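Local coordinates for protein laccase (Botrytis aclada, PDB 3SQR) that oxidises phenolic substrates such as hydroquinones with molecular oxygen as a multicopper oxidase, and probably acts in lignin breakdown and detoxification, at residues 467-479 with 489-501. Numbering follows the deposited sequence.
Sequences LHGHDFFIVAQET and AKFNLVNPPRRDV. With CU (copper (II) ion), chain E.
Phe472 and Arg499 form an antiparallel hydrogen-bonded pair, Phe472 N reaching Arg499 O at 2.8 Å and Arg499 N returning to Phe472 O at 3.0 Å. Packing is tight here: chi1 of 56° puts Phe472 CG between its backbone N and carbonyl carbon, bringing the ring under Arg499 O, 3.5 Å above its centre. On the opposite sheet face Arg498 lays CD over the Phe473 ring, 3.8 Å from its centroid, while Pro496 CG meets the ring edge. Ile474 N donates to Pro497 O, and Ile474 CD1 packs on Pro497 CB. At the corner, Val475 CG2 stands over the Phe491 ring face, 3.8 Å from its centroid, and Asn492 N donates nearly straight (169°) to a lone pair of Val475 O at 2.8 Å. Contact thins at exposed Lys490, beside partly exposed Asn492 and Leu493. At the copper end a water donates to Asp471 OD1 and Asp500 OD2, bridging like charges; Asp471 OD2 is hydrogen-bonded to Tyr59 OH and Asp500 salt-bridged to Arg310. His468 NE2 binds copper with His170 and His525, consistent with a type 3 site. In this cupredoxin-like domain, edge strand 498-499 pairs with 472-478, whose other side meets 509-515, while 501-504 joins the second sheet beside 463-467.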
loop_
_atom_site.group_PDB
_atom_site.type_symbol
_atom_site.label_atom_id
_atom_site.label_comp_id
_atom_site.label_asym_id
_atom_site.label_seq_id
_atom_site.Cartn_x
_atom_site.Cartn_y
_atom_site.Cartn_z
ATOM N N LEU A 467 -1.082 6.494 -5.766
ATOM C CA LEU A 467 -0.200 7.359 -6.555
ATOM C C LEU A 467 1.207 7.310 -5.988
ATOM O O LEU A 467 1.404 7.524 -4.828
ATOM C CB LEU A 467 -0.669 8.820 -6.468
ATOM C CG LEU A 467 0.258 9.873 -7.154
ATOM C CD1 LEU A 467 0.449 9.616 -8.630
ATOM C CD2 LEU A 467 -0.296 11.301 -7.038
ATOM N N HIS A 468 2.206 7.061 -6.830
ATOM C CA HIS A 468 3.589 7.038 -6.424
ATOM C C HIS A 468 4.163 8.476 -6.459
ATOM O O HIS A 468 3.673 9.336 -7.203
ATOM C CB HIS A 468 4.367 6.131 -7.394
ATOM C CG HIS A 468 4.103 4.690 -7.222
ATOM N ND1 HIS A 468 5.117 3.772 -7.030
ATOM C CD2 HIS A 468 2.953 3.986 -7.206
ATOM C CE1 HIS A 468 4.584 2.578 -6.859
ATOM N NE2 HIS A 468 3.286 2.677 -6.987
ATOM N N GLY A 469 5.220 8.680 -5.743
ATOM C CA GLY A 469 5.982 9.963 -5.747
ATOM C C GLY A 469 5.327 11.185 -5.137
ATOM O O GLY A 469 5.919 12.239 -5.063
ATOM N N HIS A 470 4.118 11.043 -4.614
ATOM C CA HIS A 470 3.333 12.137 -4.088
ATOM C C HIS A 470 2.344 11.680 -3.069
ATOM O O HIS A 470 1.701 10.638 -3.258
ATOM C CB HIS A 470 2.457 12.831 -5.137
ATOM C CG HIS A 470 3.226 13.367 -6.284
ATOM N ND1 HIS A 470 3.628 14.670 -6.330
ATOM C CD2 HIS A 470 3.715 12.777 -7.410
ATOM C CE1 HIS A 470 4.300 14.885 -7.442
ATOM N NE2 HIS A 470 4.376 13.757 -8.115
ATOM N N ASP A 471 2.140 12.531 -2.080
ATOM C CA ASP A 471 0.849 12.527 -1.400
ATOM C C ASP A 471 -0.114 13.352 -2.221
ATOM O O ASP A 471 0.273 14.401 -2.735
ATOM C CB ASP A 471 0.883 13.171 -0.050
ATOM C CG ASP A 471 1.605 12.341 0.998
ATOM O OD1 ASP A 471 1.813 11.147 0.827
ATOM O OD2 ASP A 471 1.904 12.920 2.010
ATOM N N PHE A 472 -1.336 12.869 -2.379
ATOM C CA PHE A 472 -2.349 13.647 -3.096
ATOM C C PHE A 472 -3.375 14.214 -2.158
ATOM O O PHE A 472 -3.481 13.771 -1.010
ATOM C CB PHE A 472 -2.979 12.859 -4.215
ATOM C CG PHE A 472 -3.597 11.567 -3.788
ATOM C CD1 PHE A 472 -4.662 11.532 -2.903
ATOM C CD2 PHE A 472 -3.101 10.387 -4.268
ATOM C CE1 PHE A 472 -5.196 10.311 -2.534
ATOM C CE2 PHE A 472 -3.662 9.163 -3.923
ATOM C CZ PHE A 472 -4.672 9.129 -3.061
ATOM N N PHE A 473 -4.141 15.166 -2.684
ATOM C CA PHE A 473 -5.210 15.806 -1.932
ATOM C C PHE A 473 -6.501 15.308 -2.522
ATOM O O PHE A 473 -6.682 15.338 -3.755
ATOM C CB PHE A 473 -5.096 17.310 -2.179
ATOM C CG PHE A 473 -3.889 17.950 -1.574
ATOM C CD1 PHE A 473 -2.614 17.740 -2.030
ATOM C CD2 PHE A 473 -4.045 18.824 -0.504
ATOM C CE1 PHE A 473 -1.515 18.414 -1.439
ATOM C CE2 PHE A 473 -2.970 19.473 0.039
ATOM C CZ PHE A 473 -1.745 19.260 -0.390
ATOM N N ILE A 474 -7.374 14.772 -1.681
ATOM C CA ILE A 474 -8.647 14.262 -2.160
ATOM C C ILE A 474 -9.613 15.449 -2.282
ATOM O O ILE A 474 -10.272 15.811 -1.314
ATOM C CB ILE A 474 -9.188 13.233 -1.241
ATOM C CG1 ILE A 474 -8.162 12.106 -1.000
ATOM C CG2 ILE A 474 -10.518 12.706 -1.796
ATOM C CD1 ILE A 474 -8.768 10.907 -0.166
ATOM N N VAL A 475 -9.607 16.074 -3.440
ATOM C CA VAL A 475 -10.480 17.240 -3.655
ATOM C C VAL A 475 -11.962 16.830 -3.866
ATOM O O VAL A 475 -12.893 17.590 -3.587
ATOM C CB VAL A 475 -9.936 18.188 -4.682
ATOM C CG1 VAL A 475 -8.448 18.619 -4.203
ATOM C CG2 VAL A 475 -9.967 17.688 -6.111
ATOM N N ALA A 476 -12.161 15.591 -4.262
ATOM C CA ALA A 476 -13.508 15.015 -4.405
ATOM C C ALA A 476 -13.398 13.496 -4.427
ATOM O O ALA A 476 -12.549 12.911 -5.096
ATOM C CB ALA A 476 -14.158 15.487 -5.716
ATOM N N GLN A 477 -14.298 12.853 -3.737
ATOM C CA GLN A 477 -14.360 11.399 -3.802
ATOM C C GLN A 477 -15.869 11.152 -3.767
ATOM O O GLN A 477 -16.507 11.208 -2.714
ATOM C CB GLN A 477 -13.612 10.828 -2.612
ATOM C CG GLN A 477 -13.630 9.317 -2.572
ATOM C CD GLN A 477 -12.974 8.758 -1.382
ATOM O OE1 GLN A 477 -13.289 9.089 -0.247
ATOM N NE2 GLN A 477 -11.994 7.868 -1.636
ATOM N N GLU A 478 -16.428 10.986 -4.938
ATOM C CA GLU A 478 -17.861 11.112 -5.136
ATOM C C GLU A 478 -18.455 9.920 -5.817
ATOM O O GLU A 478 -17.917 9.424 -6.836
ATOM C CB GLU A 478 -18.151 12.347 -6.002
ATOM C CG GLU A 478 -17.702 13.651 -5.367
ATOM C CD GLU A 478 -18.505 14.072 -4.164
ATOM O OE1 GLU A 478 -19.700 13.753 -4.142
ATOM O OE2 GLU A 478 -17.925 14.719 -3.255
ATOM N N THR A 479 -19.625 9.542 -5.306
ATOM C CA THR A 479 -20.465 8.522 -5.930
ATOM C C THR A 479 -21.483 9.217 -6.823
ATOM O O THR A 479 -22.646 9.373 -6.469
ATOM C CB THR A 479 -21.138 7.674 -4.889
ATOM O OG1 THR A 479 -21.840 8.506 -3.944
ATOM C CG2 THR A 479 -20.072 6.907 -4.149
ATOM N N ALA A 489 -16.269 22.838 -9.508
ATOM C CA ALA A 489 -16.608 23.888 -8.592
ATOM C C ALA A 489 -16.935 23.369 -7.223
ATOM O O ALA A 489 -16.924 24.135 -6.288
ATOM N N LYS A 490 -17.245 22.070 -7.105
ATOM C CA LYS A 490 -17.470 21.447 -5.824
ATOM C C LYS A 490 -16.225 20.782 -5.179
ATOM O O LYS A 490 -16.306 20.299 -4.058
ATOM C CB LYS A 490 -18.586 20.403 -5.955
ATOM C CG LYS A 490 -19.998 21.021 -6.096
ATOM C CD LYS A 490 -20.733 21.051 -4.718
ATOM C CE LYS A 490 -21.907 22.051 -4.650
ATOM N NZ LYS A 490 -22.598 21.922 -3.322
ATOM N N PHE A 491 -15.096 20.763 -5.865
ATOM C CA PHE A 491 -13.816 20.321 -5.263
ATOM C C PHE A 491 -13.531 21.057 -3.983
ATOM O O PHE A 491 -13.760 22.292 -3.887
ATOM C CB PHE A 491 -12.650 20.624 -6.200
ATOM C CG PHE A 491 -12.614 19.817 -7.428
ATOM C CD1 PHE A 491 -13.436 18.677 -7.584
ATOM C CD2 PHE A 491 -11.711 20.136 -8.444
ATOM C CE1 PHE A 491 -13.363 17.932 -8.701
ATOM C CE2 PHE A 491 -11.645 19.365 -9.568
ATOM C CZ PHE A 491 -12.495 18.266 -9.713
ATOM N N ASN A 492 -13.020 20.336 -2.989
ATOM C CA ASN A 492 -12.522 20.955 -1.792
ATOM C C ASN A 492 -11.015 21.137 -1.917
ATOM O O ASN A 492 -10.252 20.170 -1.901
ATOM C CB ASN A 492 -12.880 20.109 -0.590
ATOM C CG ASN A 492 -12.331 20.634 0.725
ATOM O OD1 ASN A 492 -12.259 19.866 1.691
ATOM N ND2 ASN A 492 -11.983 21.923 0.798
ATOM N N LEU A 493 -10.583 22.399 -2.015
ATOM C CA LEU A 493 -9.168 22.727 -2.182
ATOM C C LEU A 493 -8.476 23.185 -0.918
ATOM O O LEU A 493 -7.252 23.368 -0.906
ATOM C CB LEU A 493 -9.012 23.790 -3.297
ATOM C CG LEU A 493 -9.662 23.442 -4.631
ATOM C CD1 LEU A 493 -9.584 24.655 -5.599
ATOM C CD2 LEU A 493 -9.057 22.209 -5.339
ATOM N N VAL A 494 -9.242 23.299 0.145
ATOM C CA VAL A 494 -8.784 23.803 1.412
ATOM C C VAL A 494 -8.614 22.694 2.430
ATOM O O VAL A 494 -9.607 22.148 3.011
ATOM C CB VAL A 494 -9.770 24.829 2.030
ATOM C CG1 VAL A 494 -9.179 25.340 3.299
ATOM C CG2 VAL A 494 -9.993 25.977 1.022
ATOM N N ASN A 495 -7.357 22.361 2.631
ATOM C CA ASN A 495 -6.969 21.239 3.463
ATOM C C ASN A 495 -7.891 20.004 3.338
ATOM O O ASN A 495 -8.392 19.521 4.348
ATOM C CB ASN A 495 -6.849 21.635 4.932
ATOM C CG ASN A 495 -6.012 20.673 5.714
ATOM O OD1 ASN A 495 -5.047 20.100 5.159
ATOM N ND2 ASN A 495 -6.343 20.479 6.999
ATOM N N PRO A 496 -8.052 19.470 2.127
ATOM C CA PRO A 496 -8.814 18.240 2.002
ATOM C C PRO A 496 -7.982 17.048 2.513
ATOM O O PRO A 496 -6.837 17.214 2.884
ATOM C CB PRO A 496 -9.034 18.132 0.525
ATOM C CG PRO A 496 -7.820 18.761 -0.042
ATOM C CD PRO A 496 -7.498 19.881 0.838
ATOM N N PRO A 497 -8.598 15.868 2.628
ATOM C CA PRO A 497 -7.741 14.734 3.004
ATOM C C PRO A 497 -6.516 14.612 2.110
ATOM O O PRO A 497 -6.522 14.968 0.939
ATOM C CB PRO A 497 -8.649 13.515 2.846
ATOM C CG PRO A 497 -10.069 14.104 2.804
ATOM C CD PRO A 497 -9.938 15.460 2.250
ATOM N N ARG A 498 -5.454 14.081 2.684
ATOM C CA ARG A 498 -4.181 14.022 1.987
ATOM C C ARG A 498 -3.529 12.732 2.409
ATOM O O ARG A 498 -3.398 12.459 3.605
ATOM C CB ARG A 498 -3.318 15.234 2.373
ATOM C CG ARG A 498 -1.997 15.393 1.637
ATOM C CD ARG A 498 -1.350 16.724 1.973
ATOM N NE ARG A 498 -0.728 16.784 3.279
ATOM C CZ ARG A 498 -1.079 17.599 4.280
ATOM N NH1 ARG A 498 -2.097 18.394 4.147
ATOM N NH2 ARG A 498 -0.414 17.613 5.407
ATOM N N ARG A 499 -3.160 11.931 1.400
ATOM C CA ARG A 499 -2.691 10.616 1.641
ATOM C C ARG A 499 -2.143 10.048 0.341
ATOM O O ARG A 499 -1.914 10.784 -0.631
ATOM C CB ARG A 499 -3.826 9.753 2.221
ATOM C CG ARG A 499 -4.942 9.385 1.216
ATOM C CD ARG A 499 -6.117 8.613 1.850
ATOM N NE ARG A 499 -5.638 7.506 2.694
ATOM C CZ ARG A 499 -6.348 6.928 3.661
ATOM N NH1 ARG A 499 -7.551 7.362 3.976
ATOM N NH2 ARG A 499 -5.786 5.976 4.397
ATOM N N ASP A 500 -1.853 8.753 0.295
ATOM C CA ASP A 500 -1.351 8.178 -0.984
ATOM C C ASP A 500 -2.121 7.025 -1.604
ATOM O O ASP A 500 -1.877 6.655 -2.750
ATOM C CB ASP A 500 0.154 7.797 -0.824
ATOM C CG ASP A 500 0.398 6.752 0.241
ATOM O OD1 ASP A 500 -0.094 5.625 0.039
ATOM O OD2 ASP A 500 1.072 7.090 1.269
ATOM N N VAL A 501 -3.142 6.534 -0.890
ATOM C CA VAL A 501 -4.075 5.541 -1.465
ATOM C C VAL A 501 -5.495 5.998 -1.148
ATOM O O VAL A 501 -5.830 6.311 -0.004
ATOM C CB VAL A 501 -3.881 4.106 -0.934
ATOM C CG1 VAL A 501 -4.935 3.204 -1.492
ATOM C CG2 VAL A 501 -2.529 3.558 -1.267
HETATM CU CU CU E . 2.124 1.089 -6.641
HETATM O O HOH W 1 0.804 9.287 2.720
HETATM O O HOH W 2 1.990 -0.074 -4.911
#